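Local coordinates for protein putative glucarate dehydratase (Pseudomonas fluorescens, PDB 4IT1) that probably catalyses the magnesium-dependent dehydration of D-glucarate to 5-dehydro-4-deoxy-D-glucarate, as a member of the mandelate racemase/muconate lactonizing enzyme family, at residues Ala230-Phe235 with Gly261-Tyr266; Pro239-Pro244 with Asp365-Thr370; Met341-His346 with Met352-Val357. One frame throughout, in Å; residues are numbered along the deposited sequence.

Contact 1 (Ala230-Phe235 with Gly261-Tyr266); sequences ALKKAF and GDDLQY
Lys232, on the last turn of helix 221-234, reaches across to Asp263 and forms a salt bridge at the surface. The bond is long: Lys232 NZ lies 3.5 Å from Asp263 OD1. The other carboxylate oxygen, OD2, is paired with Lys229 from the preceding turn of the same helix, so two lysines share the one carboxylate. With CG of Lys232 anti to the backbone N (chi1 -173°), the chain leaves the helix toward the loop; it stays extended until chi4, 74°, where the bend brings NZ beside the backbone of Asp263, 3.6 Å from its CA, as well as to OD1. A further opposite charge stands close by without contact, Asp262 OD1 at 4.9 Å from Lys232 NZ.

This links two parts of the C-terminal barrel domain of the enolase superfamily. Strand 240-243, helix 250-260 and strand 266-268 make a beta-alpha-beta crossover, its strands parallel and adjacent; the contact joins the helix before that unit to the loop leading into its second strand. Gly261, the first residue after helix 250-260 to leave helical geometry, has a positive phi, 58°.

Van der Waals contact accompanies the charge. The two side chains cross at about a right angle, and the lysine's methylenes pack on the carboxylate: CD of Lys232 lies 3.6 Å from Asp263 CG. Leu240 of the strand touches both Lys232 and Leu264, while Leu231 packs against helix 193-207.

Contact 2 (Pro239-Pro244 with Asp365-Thr370); sequences PLRIDP and DYACDT. With MG (magnesium ion), chain E.
Arg241 extends from its strand to the loop at Tyr366 and Ala367, where the direct contacts are van der Waals in kind. The methyl CB of Ala367 meets the guanidinium edge near its plane, 3.8 Å from Arg241 NH1. Arg241 NH2 lies near the plane of the Tyr366 ring, at its edge, 4.3 Å from CD2; this placement is not that of a cation-pi stack. A bend at chi2 (143°) directs the guanidinium along this path. Its polar end is held from elsewhere: NH2 is hydrogen-bonded to Gln265 OE1.

A water links the two segments. It donates to Asp369 OD1 at 2.8 Å, its firm bond, and makes two weak ones, accepting from Arg241 NH1 at 3.1 Å and donating to Ala367 O at 3.4 Å. Asp369 OD2 meanwhile forms a salt bridge with Lys213, so both carboxylate oxygens have partners.

Strand 240-243 belongs to the (beta/alpha)7beta barrel, a modified TIM barrel, of the enolase superfamily. Its side chains alternate: Leu240 and Ile242 pack on helix 221-234, whereas Arg241 and Asp243 belong to the other side, where the metal lies.

Metal coordination is the last kind of interaction. Asp243 OD2 binds magnesium at 2.0 Å, and three waters, Glu268 OE2 and Asn291 OD1 bring the ligands to six. The other oxygen, Asp243 OD1, takes a hydrogen bond from a metal-bound water at 2.6 Å and a second from Asn245 N; together with the metal bond these fix the carboxylate's rotation.

Contact 3 (Met341-His346 with Met352-Val357); sequences MHSNSH and MAMAHV
Met354 drives its side chain from helix 348-360 against Met341 and Ser343, and here the fit is close. Its CG touches Met341 CG at 3.6 Å, the two thioether chains sliding past each other in opposite directions. Extended through chi1 and chi2, the Met354 chain brings SD to 3.3 Å from Ser343 OG and 3.5 Å from His342 C before turning at chi3. The hydroxyl itself donates to His342 O at 2.6 Å, at a C=O...OG angle of 101° and tilted 30° from the carbonyl plane.

The margins are looser, although every touching residue is buried. Met341 SD stands 4.3 Å from Val357 CG1, and Met354 CE approaches His346 CE1 only to 4.5 Å, obliquely to the ring. Ser343 CB lies over one face of that imidazole, offset toward its rim; the ring's NE2 is hydrogen-bonded to Thr370 OG1.

His342 turns away from the helix and hydrogen-bonds through ND1 to Asp315. It is predicted to be a proton acceptor, and its side chain is about 5 Å from the magnesium ion. Strand 338-341, this loop and helix 348-360 form a beta-alpha unit of the barrel, with the putative catalytic histidine at the C-terminal end of the strand, beside the metal site.

From the N terminus, helix 221-234 opens contact 1, which closes a loop of 25 residues at 261-266, before strand 266-268. Contact 2 opens within that loop, at 239-244, and ends far later at 365-370, so contacts 1 and 2 cross; they touch where Gln265 N meets Leu240 O at 2.7 Å. Contact 3, with only five residues between its segments, lies wholly within the span of contact 2. These two also meet, Asp369 N being 3.0 Å from Met341 O. Contacts 1 and 3 follow in series without touching. Contact 1 ties an outer helix to a loop at the surface, while contacts 2 and 3 join strand 240-243 and the unit of strand 338-341 and helix 348-360 near the metal site.

Contact 1 (Ala230-Phe235 with Gly261-Tyr266)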
ATOM      1  N   ALA A 230     -18.392  23.848  27.926  1.00 64.37           N
ATOM      2  CA  ALA A 230     -19.718  23.354  28.279  1.00 63.46           C
ATOM      3  C   ALA A 230     -19.907  21.883  27.889  1.00 69.53           C
ATOM      4  O   ALA A 230     -20.528  21.117  28.630  1.00 71.53           O
ATOM      5  CB  ALA A 230     -20.793  24.229  27.651  1.00 59.38           C
ATOM      6  N   LEU A 231     -19.360  21.491  26.739  1.00 63.42           N
ATOM      7  CA  LEU A 231     -19.372  20.091  26.310  1.00 71.71           C
ATOM      8  C   LEU A 231     -18.513  19.180  27.197  1.00 79.07           C
ATOM      9  O   LEU A 231     -18.874  18.023  27.432  1.00 73.88           O
ATOM     10  CB  LEU A 231     -18.910  19.964  24.857  1.00 71.10           C
ATOM     11  CG  LEU A 231     -19.923  20.234  23.747  1.00 70.98           C
ATOM     12  CD1 LEU A 231     -19.197  20.473  22.431  1.00 74.66           C
ATOM     13  CD2 LEU A 231     -20.901  19.079  23.619  1.00 61.12           C
ATOM     14  N   LYS A 232     -17.374  19.703  27.659  1.00 73.88           N
ATOM     15  CA  LYS A 232     -16.465  18.980  28.558  1.00 77.58           C
ATOM     16  C   LYS A 232     -17.111  18.824  29.936  1.00 80.89           C
ATOM     17  O   LYS A 232     -17.007  17.767  30.569  1.00 77.50           O
ATOM     18  CB  LYS A 232     -15.129  19.725  28.680  1.00 62.89           C
ATOM     19  CG  LYS A 232     -14.038  18.988  29.445  1.00 64.96           C
ATOM     20  CD  LYS A 232     -12.992  19.968  29.966  1.00 71.94           C
ATOM     21  CE  LYS A 232     -11.884  19.279  30.754  1.00 78.00           C
ATOM     22  NZ  LYS A 232     -10.930  18.533  29.879  1.00 83.10           N
ATOM     23  N   LYS A 233     -17.770  19.892  30.382  1.00 77.81           N
ATOM     24  CA  LYS A 233     -18.530  19.897  31.621  1.00 83.03           C
ATOM     25  C   LYS A 233     -19.685  18.902  31.536  1.00 80.40           C
ATOM     26  O   LYS A 233     -19.865  18.084  32.438  1.00 82.61           O
ATOM     27  CB  LYS A 233     -19.051  21.305  31.914  1.00 87.63           C
ATOM     28  CG  LYS A 233     -19.643  21.478  33.302  1.00 94.80           C
ATOM     29  CD  LYS A 233     -20.161  22.891  33.503  1.00 95.94           C
ATOM     30  CE  LYS A 233     -20.883  23.022  34.834  1.00102.52           C
ATOM     31  NZ  LYS A 233     -21.324  24.418  35.093  1.00 85.93           N
ATOM     32  N   ALA A 234     -20.444  18.961  30.444  1.00 70.47           N
ATOM     33  CA  ALA A 234     -21.592  18.076  30.257  1.00 63.96           C
ATOM     34  C   ALA A 234     -21.185  16.626  30.058  1.00 69.21           C
ATOM     35  O   ALA A 234     -21.909  15.717  30.464  1.00 84.51           O
ATOM     36  CB  ALA A 234     -22.455  18.542  29.096  1.00 60.83           C
ATOM     37  N   PHE A 235     -20.035  16.415  29.425  1.00 75.47           N
ATOM     38  CA  PHE A 235     -19.562  15.070  29.103  1.00 70.78           C
ATOM     39  C   PHE A 235     -18.083  14.928  29.452  1.00 80.91           C
ATOM     40  O   PHE A 235     -17.220  15.302  28.652  1.00 78.06           O
ATOM     41  CB  PHE A 235     -19.757  14.753  27.614  1.00 67.89           C
ATOM     42  CG  PHE A 235     -21.127  15.067  27.086  1.00 69.58           C
ATOM     43  CD1 PHE A 235     -22.166  14.151  27.215  1.00 76.50           C
ATOM     44  CD2 PHE A 235     -21.373  16.266  26.428  1.00 72.07           C
ATOM     45  CE1 PHE A 235     -23.429  14.433  26.721  1.00 70.19           C
ATOM     46  CE2 PHE A 235     -22.633  16.555  25.928  1.00 74.25           C
ATOM     47  CZ  PHE A 235     -23.662  15.636  26.072  1.00 79.31           C
ATOM     48  N   GLY A 261      -6.431  25.004  27.238  1.00 69.81           N
ATOM     49  CA  GLY A 261      -5.510  24.179  28.031  1.00 70.72           C
ATOM     50  C   GLY A 261      -5.273  22.804  27.433  1.00 75.35           C
ATOM     51  O   GLY A 261      -4.485  22.649  26.500  1.00 81.82           O
ATOM     52  N   ASP A 262      -5.961  21.803  27.978  1.00 73.03           N
ATOM     53  CA  ASP A 262      -5.909  20.442  27.440  1.00 69.28           C
ATOM     54  C   ASP A 262      -7.299  19.823  27.321  1.00 58.41           C
ATOM     55  O   ASP A 262      -7.451  18.602  27.331  1.00 60.61           O
ATOM     56  CB  ASP A 262      -4.946  19.541  28.240  1.00 82.59           C
ATOM     57  CG  ASP A 262      -5.090  19.700  29.753  1.00 91.82           C
ATOM     58  OD1 ASP A 262      -6.228  19.667  30.275  1.00 89.97           O
ATOM     59  OD2 ASP A 262      -4.046  19.843  30.424  1.00 93.65           O
ATOM     60  N   ASP A 263      -8.310  20.682  27.185  1.00 65.41           N
ATOM     61  CA  ASP A 263      -9.694  20.242  26.965  1.00 60.74           C
ATOM     62  C   ASP A 263      -9.858  19.392  25.707  1.00 54.97           C
ATOM     63  O   ASP A 263     -10.832  18.648  25.584  1.00 57.29           O
ATOM     64  CB  ASP A 263     -10.643  21.445  26.889  1.00 70.24           C
ATOM     65  CG  ASP A 263     -10.756  22.200  28.208  1.00 81.36           C
ATOM     66  OD1 ASP A 263     -10.095  21.819  29.200  1.00 80.33           O
ATOM     67  OD2 ASP A 263     -11.514  23.193  28.247  1.00 94.39           O
ATOM     68  N   LEU A 264      -8.903  19.495  24.779  1.00 55.89           N
ATOM     69  CA  LEU A 264      -9.016  18.827  23.478  1.00 55.13           C
ATOM     70  C   LEU A 264      -8.062  17.661  23.274  1.00 47.82           C
ATOM     71  O   LEU A 264      -6.880  17.758  23.596  1.00 51.71           O
ATOM     72  CB  LEU A 264      -8.811  19.833  22.336  1.00 59.48           C
ATOM     73  CG  LEU A 264      -9.861  20.918  22.072  1.00 60.87           C
ATOM     74  CD1 LEU A 264      -9.477  21.661  20.807  1.00 58.99           C
ATOM     75  CD2 LEU A 264     -11.267  20.354  21.926  1.00 55.41           C
ATOM     76  N   GLN A 265      -8.578  16.578  22.697  1.00 45.94           N
ATOM     77  CA  GLN A 265      -7.741  15.465  22.240  1.00 51.55           C
ATOM     78  C   GLN A 265      -6.816  15.882  21.087  1.00 60.85           C
ATOM     79  O   GLN A 265      -5.613  15.597  21.126  1.00 65.62           O
ATOM     80  CB  GLN A 265      -8.598  14.262  21.825  1.00 49.57           C
ATOM     81  CG  GLN A 265      -7.797  12.976  21.665  1.00 48.50           C
ATOM     82  CD  GLN A 265      -8.619  11.806  21.142  1.00 58.56           C
ATOM     83  OE1 GLN A 265      -9.438  11.958  20.237  1.00 57.79           O
ATOM     84  NE2 GLN A 265      -8.391  10.622  21.704  1.00 66.01           N
ATOM     85  N   TYR A 266      -7.383  16.532  20.064  1.00 54.61           N
ATOM     86  CA  TYR A 266      -6.594  17.132  18.972  1.00 53.67           C
ATOM     87  C   TYR A 266      -7.310  18.288  18.268  1.00 53.79           C
ATOM     88  O   TYR A 266      -8.530  18.404  18.340  1.00 55.21           O
ATOM     89  CB  TYR A 266      -6.108  16.079  17.949  1.00 46.26           C
ATOM     90  CG  TYR A 266      -7.165  15.399  17.077  1.00 47.96           C
ATOM     91  CD1 TYR A 266      -7.890  16.107  16.112  1.00 49.05           C
ATOM     92  CD2 TYR A 266      -7.388  14.028  17.170  1.00 48.36           C
ATOM     93  CE1 TYR A 266      -8.829  15.473  15.299  1.00 43.59           C
ATOM     94  CE2 TYR A 266      -8.325  13.387  16.362  1.00 41.70           C
ATOM     95  CZ  TYR A 266      -9.044  14.111  15.433  1.00 46.86           C
ATOM     96  OH  TYR A 266      -9.976  13.462  14.635  1.00 53.49           O
TER

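Contact 2 (Pro239-Pro244 with Asp365-Thr370)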
ATOM      1  N   PRO A 239     -13.593  12.249  24.610  1.00 59.68           N
ATOM      2  CA  PRO A 239     -12.529  12.929  23.867  1.00 60.83           C
ATOM      3  C   PRO A 239     -13.130  13.997  22.947  1.00 62.65           C
ATOM      4  O   PRO A 239     -14.079  13.709  22.202  1.00 57.21           O
ATOM      5  CB  PRO A 239     -11.890  11.799  23.048  1.00 60.64           C
ATOM      6  CG  PRO A 239     -12.280  10.539  23.752  1.00 64.14           C
ATOM      7  CD  PRO A 239     -13.657  10.815  24.277  1.00 57.68           C
ATOM      8  N   LEU A 240     -12.601  15.219  23.033  1.00 53.23           N
ATOM      9  CA  LEU A 240     -13.124  16.353  22.260  1.00 58.38           C
ATOM     10  C   LEU A 240     -12.152  16.845  21.182  1.00 56.60           C
ATOM     11  O   LEU A 240     -10.944  16.971  21.425  1.00 51.60           O
ATOM     12  CB  LEU A 240     -13.511  17.511  23.185  1.00 55.62           C
ATOM     13  CG  LEU A 240     -14.529  17.229  24.297  1.00 55.51           C
ATOM     14  CD1 LEU A 240     -14.613  18.399  25.269  1.00 51.91           C
ATOM     15  CD2 LEU A 240     -15.899  16.920  23.720  1.00 56.51           C
ATOM     16  N   ARG A 241     -12.702  17.107  19.997  1.00 56.52           N
ATOM     17  CA  ARG A 241     -11.944  17.588  18.831  1.00 63.08           C
ATOM     18  C   ARG A 241     -12.693  18.731  18.126  1.00 65.55           C
ATOM     19  O   ARG A 241     -13.923  18.813  18.209  1.00 57.07           O
ATOM     20  CB  ARG A 241     -11.742  16.450  17.830  1.00 55.03           C
ATOM     21  CG  ARG A 241     -11.055  15.218  18.378  1.00 55.84           C
ATOM     22  CD  ARG A 241     -11.653  13.951  17.784  1.00 61.46           C
ATOM     23  NE  ARG A 241     -11.301  12.783  18.590  1.00 65.90           N
ATOM     24  CZ  ARG A 241     -11.907  11.598  18.545  1.00 67.16           C
ATOM     25  NH1 ARG A 241     -12.927  11.375  17.725  1.00 61.48           N
ATOM     26  NH2 ARG A 241     -11.484  10.625  19.338  1.00 59.98           N
ATOM     27  N   ILE A 242     -11.951  19.599  17.429  1.00 59.56           N
ATOM     28  CA  ILE A 242     -12.550  20.665  16.603  1.00 52.03           C
ATOM     29  C   ILE A 242     -11.920  20.782  15.225  1.00 56.00           C
ATOM     30  O   ILE A 242     -10.738  20.490  15.050  1.00 55.10           O
ATOM     31  CB  ILE A 242     -12.481  22.056  17.264  1.00 50.62           C
ATOM     32  CG1 ILE A 242     -11.060  22.355  17.759  1.00 59.45           C
ATOM     33  CG2 ILE A 242     -13.510  22.173  18.370  1.00 57.90           C
ATOM     34  CD1 ILE A 242     -10.801  23.813  18.061  1.00 49.22           C
ATOM     35  N   ASP A 243     -12.723  21.228  14.260  1.00 50.25           N
ATOM     36  CA  ASP A 243     -12.260  21.503  12.900  1.00 48.57           C
ATOM     37  C   ASP A 243     -12.613  22.938  12.507  1.00 48.74           C
ATOM     38  O   ASP A 243     -13.698  23.183  11.974  1.00 53.50           O
ATOM     39  CB  ASP A 243     -12.898  20.519  11.907  1.00 50.21           C
ATOM     40  CG  ASP A 243     -12.314  20.634  10.499  1.00 53.60           C
ATOM     41  OD1 ASP A 243     -11.492  21.545  10.255  1.00 49.69           O
ATOM     42  OD2 ASP A 243     -12.668  19.804   9.630  1.00 44.09           O
ATOM     43  N   PRO A 244     -11.710  23.900  12.777  1.00 50.23           N
ATOM     44  CA  PRO A 244     -11.995  25.273  12.343  1.00 46.67           C
ATOM     45  C   PRO A 244     -11.749  25.528  10.846  1.00 44.97           C
ATOM     46  O   PRO A 244     -11.810  26.674  10.412  1.00 52.79           O
ATOM     47  CB  PRO A 244     -11.043  26.129  13.199  1.00 47.51           C
ATOM     48  CG  PRO A 244     -10.493  25.211  14.253  1.00 50.54           C
ATOM     49  CD  PRO A 244     -10.525  23.840  13.649  1.00 48.44           C
ATOM     50  N   ASP A 365      -6.145   4.944  14.751  1.00 56.62           N
ATOM     51  CA  ASP A 365      -5.720   5.617  15.976  1.00 56.66           C
ATOM     52  C   ASP A 365      -6.803   6.401  16.705  1.00 59.45           C
ATOM     53  O   ASP A 365      -6.670   6.677  17.899  1.00 65.89           O
ATOM     54  CB  ASP A 365      -4.519   6.516  15.681  1.00 50.18           C
ATOM     55  CG  ASP A 365      -3.325   5.731  15.197  1.00 60.02           C
ATOM     56  OD1 ASP A 365      -2.828   4.886  15.971  1.00 61.87           O
ATOM     57  OD2 ASP A 365      -2.889   5.944  14.045  1.00 49.01           O
ATOM     58  N   TYR A 366      -7.861   6.770  15.989  1.00 55.71           N
ATOM     59  CA  TYR A 366      -8.951   7.560  16.566  1.00 49.07           C
ATOM     60  C   TYR A 366     -10.269   7.151  15.931  1.00 50.89           C
ATOM     61  O   TYR A 366     -10.285   6.516  14.878  1.00 53.28           O
ATOM     62  CB  TYR A 366      -8.732   9.062  16.346  1.00 44.21           C
ATOM     63  CG  TYR A 366      -7.436   9.615  16.890  1.00 48.03           C
ATOM     64  CD1 TYR A 366      -6.263   9.593  16.124  1.00 45.44           C
ATOM     65  CD2 TYR A 366      -7.381  10.179  18.161  1.00 47.61           C
ATOM     66  CE1 TYR A 366      -5.071  10.106  16.618  1.00 49.02           C
ATOM     67  CE2 TYR A 366      -6.192  10.693  18.668  1.00 55.99           C
ATOM     68  CZ  TYR A 366      -5.042  10.656  17.892  1.00 49.78           C
ATOM     69  OH  TYR A 366      -3.871  11.168  18.394  1.00 49.86           O
ATOM     70  N   ALA A 367     -11.371   7.518  16.582  1.00 55.35           N
ATOM     71  CA  ALA A 367     -12.709   7.314  16.035  1.00 57.63           C
ATOM     72  C   ALA A 367     -12.858   8.080  14.725  1.00 58.57           C
ATOM     73  O   ALA A 367     -12.328   9.183  14.570  1.00 61.55           O
ATOM     74  CB  ALA A 367     -13.767   7.762  17.035  1.00 56.54           C
ATOM     75  N   CYS A 368     -13.585   7.480  13.792  1.00 58.68           N
ATOM     76  CA  CYS A 368     -13.766   8.042  12.465  1.00 57.11           C
ATOM     77  C   CYS A 368     -14.814   9.155  12.425  1.00 62.82           C
ATOM     78  O   CYS A 368     -15.498   9.413  13.428  1.00 57.63           O
ATOM     79  CB  CYS A 368     -14.112   6.934  11.486  1.00 49.13           C
ATOM     80  SG  CYS A 368     -12.801   5.709  11.334  1.00 57.59           S
ATOM     81  N   ASP A 369     -14.917   9.817  11.269  1.00 58.28           N
ATOM     82  CA  ASP A 369     -15.815  10.968  11.088  1.00 57.79           C
ATOM     83  C   ASP A 369     -16.958  10.631  10.149  1.00 48.05           C
ATOM     84  O   ASP A 369     -16.745  10.009   9.100  1.00 46.50           O
ATOM     85  CB  ASP A 369     -15.062  12.182  10.534  1.00 57.73           C
ATOM     86  CG  ASP A 369     -14.342  12.972  11.606  1.00 67.06           C
ATOM     87  OD1 ASP A 369     -14.961  13.291  12.644  1.00 68.04           O
ATOM     88  OD2 ASP A 369     -13.157  13.306  11.389  1.00 70.29           O
ATOM     89  N   THR A 370     -18.166  11.052  10.526  1.00 52.21           N
ATOM     90  CA  THR A 370     -19.356  10.807   9.709  1.00 50.57           C
ATOM     91  C   THR A 370     -20.406  11.911   9.848  1.00 51.15           C
ATOM     92  O   THR A 370     -20.486  12.596  10.878  1.00 50.28           O
ATOM     93  CB  THR A 370     -19.977   9.417   9.993  1.00 54.26           C
ATOM     94  OG1 THR A 370     -20.846   9.048   8.914  1.00 53.61           O
ATOM     95  CG2 THR A 370     -20.759   9.407  11.318  1.00 55.49           C
TER
HETATM   96 MG    MG E 501     -11.886  18.944   7.969  1.00 53.20          MG
HETATM   97  O   HOH W   1     -13.581  12.316  14.819  1.00 48.67           O
HETATM   98  O   HOH W   2     -10.421  20.529   8.081  1.00 41.55           O
HETATM   99  O   HOH W   3     -13.440  17.554   7.728  1.00 44.79           O
HETATM  100  O   HOH W   4     -12.613  19.908   6.318  1.00 55.88           O

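Contact 3 (Met341-His346 with Met352-Val357)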
ATOM      1  N   MET A 341     -10.324   7.855   9.666  1.00 56.61           N
ATOM      2  CA  MET A 341     -11.042   7.914   8.404  1.00 52.29           C
ATOM      3  C   MET A 341     -12.120   8.993   8.487  1.00 50.89           C
ATOM      4  O   MET A 341     -12.491   9.422   9.581  1.00 47.20           O
ATOM      5  CB  MET A 341     -11.652   6.550   8.102  1.00 57.94           C
ATOM      6  CG  MET A 341     -11.484   6.083   6.673  1.00 68.21           C
ATOM      7  SD  MET A 341      -9.807   5.550   6.305  1.00 82.90           S
ATOM      8  CE  MET A 341      -9.443   4.494   7.708  1.00 83.37           C
ATOM      9  N   HIS A 342     -12.606   9.440   7.332  1.00 44.72           N
ATOM     10  CA  HIS A 342     -13.565  10.544   7.274  1.00 48.37           C
ATOM     11  C   HIS A 342     -14.456  10.409   6.045  1.00 45.38           C
ATOM     12  O   HIS A 342     -14.049   9.828   5.036  1.00 44.68           O
ATOM     13  CB  HIS A 342     -12.829  11.899   7.262  1.00 47.39           C
ATOM     14  CG  HIS A 342     -13.666  13.045   6.771  1.00 50.04           C
ATOM     15  ND1 HIS A 342     -13.972  13.226   5.439  1.00 46.92           N
ATOM     16  CD2 HIS A 342     -14.261  14.066   7.432  1.00 48.76           C
ATOM     17  CE1 HIS A 342     -14.726  14.302   5.302  1.00 46.22           C
ATOM     18  NE2 HIS A 342     -14.917  14.830   6.496  1.00 46.95           N
ATOM     19  N   SER A 343     -15.680  10.923   6.158  1.00 47.93           N
ATOM     20  CA  SER A 343     -16.592  11.094   5.016  1.00 53.09           C
ATOM     21  C   SER A 343     -17.653  12.116   5.375  1.00 54.86           C
ATOM     22  O   SER A 343     -18.149  12.139   6.507  1.00 54.40           O
ATOM     23  CB  SER A 343     -17.240   9.779   4.599  1.00 52.87           C
ATOM     24  OG  SER A 343     -16.262   8.874   4.113  1.00 54.97           O
ATOM     25  N   ASN A 344     -17.974  12.979   4.416  1.00 55.63           N
ATOM     26  CA  ASN A 344     -18.942  14.047   4.637  1.00 55.54           C
ATOM     27  C   ASN A 344     -20.101  13.948   3.649  1.00 53.83           C
ATOM     28  O   ASN A 344     -19.938  13.363   2.572  1.00 46.37           O
ATOM     29  CB  ASN A 344     -18.257  15.417   4.555  1.00 57.66           C
ATOM     30  CG  ASN A 344     -17.753  15.742   3.158  1.00 54.43           C
ATOM     31  OD1 ASN A 344     -16.978  14.989   2.565  1.00 55.87           O
ATOM     32  ND2 ASN A 344     -18.199  16.872   2.627  1.00 48.74           N
ATOM     33  N   SER A 345     -21.256  14.507   4.029  1.00 56.55           N
ATOM     34  CA  SER A 345     -22.464  14.541   3.182  1.00 63.62           C
ATOM     35  C   SER A 345     -22.609  13.292   2.316  1.00 60.59           C
ATOM     36  O   SER A 345     -22.530  13.348   1.085  1.00 55.15           O
ATOM     37  CB  SER A 345     -22.512  15.816   2.327  1.00 64.33           C
ATOM     38  OG  SER A 345     -22.901  16.928   3.116  1.00 72.88           O
ATOM     39  N   HIS A 346     -22.822  12.163   2.987  1.00 66.47           N
ATOM     40  CA  HIS A 346     -22.784  10.855   2.348  1.00 62.18           C
ATOM     41  C   HIS A 346     -23.944   9.982   2.821  1.00 66.46           C
ATOM     42  O   HIS A 346     -24.620  10.293   3.809  1.00 63.09           O
ATOM     43  CB  HIS A 346     -21.462  10.160   2.681  1.00 61.12           C
ATOM     44  CG  HIS A 346     -21.305   9.858   4.138  1.00 66.80           C
ATOM     45  ND1 HIS A 346     -21.566   8.614   4.670  1.00 56.86           N
ATOM     46  CD2 HIS A 346     -20.960  10.650   5.182  1.00 65.45           C
ATOM     47  CE1 HIS A 346     -21.368   8.648   5.975  1.00 65.41           C
ATOM     48  NE2 HIS A 346     -21.001   9.871   6.312  1.00 65.76           N
ATOM     49  N   MET A 352     -20.211   2.354   4.592  1.00 59.69           N
ATOM     50  CA  MET A 352     -19.745   0.970   4.655  1.00 59.05           C
ATOM     51  C   MET A 352     -18.387   0.745   4.003  1.00 64.27           C
ATOM     52  O   MET A 352     -17.562  -0.004   4.542  1.00 58.31           O
ATOM     53  CB  MET A 352     -20.792  -0.014   4.101  1.00 64.02           C
ATOM     54  CG  MET A 352     -21.977  -0.235   5.031  1.00 62.89           C
ATOM     55  SD  MET A 352     -21.500  -0.776   6.688  1.00 74.14           S
ATOM     56  CE  MET A 352     -22.770   0.010   7.665  1.00 67.57           C
ATOM     57  N   ALA A 353     -18.162   1.369   2.843  1.00 56.90           N
ATOM     58  CA  ALA A 353     -16.857   1.320   2.182  1.00 53.44           C
ATOM     59  C   ALA A 353     -15.800   1.872   3.135  1.00 49.91           C
ATOM     60  O   ALA A 353     -14.763   1.249   3.365  1.00 52.86           O
ATOM     61  CB  ALA A 353     -16.878   2.117   0.890  1.00 61.32           C
ATOM     62  N   MET A 354     -16.098   3.033   3.708  1.00 48.93           N
ATOM     63  CA  MET A 354     -15.261   3.627   4.728  1.00 51.96           C
ATOM     64  C   MET A 354     -15.034   2.654   5.899  1.00 63.94           C
ATOM     65  O   MET A 354     -13.887   2.409   6.277  1.00 54.93           O
ATOM     66  CB  MET A 354     -15.863   4.946   5.214  1.00 48.73           C
ATOM     67  CG  MET A 354     -15.034   5.623   6.295  1.00 52.53           C
ATOM     68  SD  MET A 354     -15.652   7.214   6.875  1.00 61.15           S
ATOM     69  CE  MET A 354     -17.403   6.876   7.062  1.00 60.33           C
ATOM     70  N   ALA A 355     -16.116   2.089   6.445  1.00 58.68           N
ATOM     71  CA  ALA A 355     -16.019   1.194   7.613  1.00 57.93           C
ATOM     72  C   ALA A 355     -15.164  -0.040   7.337  1.00 53.91           C
ATOM     73  O   ALA A 355     -14.312  -0.397   8.149  1.00 53.05           O
ATOM     74  CB  ALA A 355     -17.397   0.792   8.122  1.00 57.10           C
ATOM     75  N   HIS A 356     -15.381  -0.664   6.182  1.00 47.31           N
ATOM     76  CA  HIS A 356     -14.619  -1.835   5.776  1.00 49.06           C
ATOM     77  C   HIS A 356     -13.117  -1.603   5.644  1.00 56.27           C
ATOM     78  O   HIS A 356     -12.332  -2.442   6.081  1.00 58.71           O
ATOM     79  CB  HIS A 356     -15.192  -2.447   4.496  1.00 58.74           C
ATOM     80  CG  HIS A 356     -16.335  -3.381   4.742  1.00 74.07           C
ATOM     81  ND1 HIS A 356     -16.286  -4.720   4.415  1.00 76.13           N
ATOM     82  CD2 HIS A 356     -17.549  -3.175   5.307  1.00 63.65           C
ATOM     83  CE1 HIS A 356     -17.427  -5.295   4.755  1.00 76.58           C
ATOM     84  NE2 HIS A 356     -18.209  -4.379   5.298  1.00 66.23           N
ATOM     85  N   VAL A 357     -12.708  -0.493   5.029  1.00 56.49           N
ATOM     86  CA  VAL A 357     -11.271  -0.216   4.907  1.00 47.99           C
ATOM     87  C   VAL A 357     -10.735   0.164   6.278  1.00 48.65           C
ATOM     88  O   VAL A 357      -9.653  -0.262   6.661  1.00 52.82           O
ATOM     89  CB  VAL A 357     -10.921   0.832   3.808  1.00 51.46           C
ATOM     90  CG1 VAL A 357     -11.447   2.213   4.153  1.00 41.28           C
ATOM     91  CG2 VAL A 357      -9.421   0.879   3.565  1.00 42.68           C
TER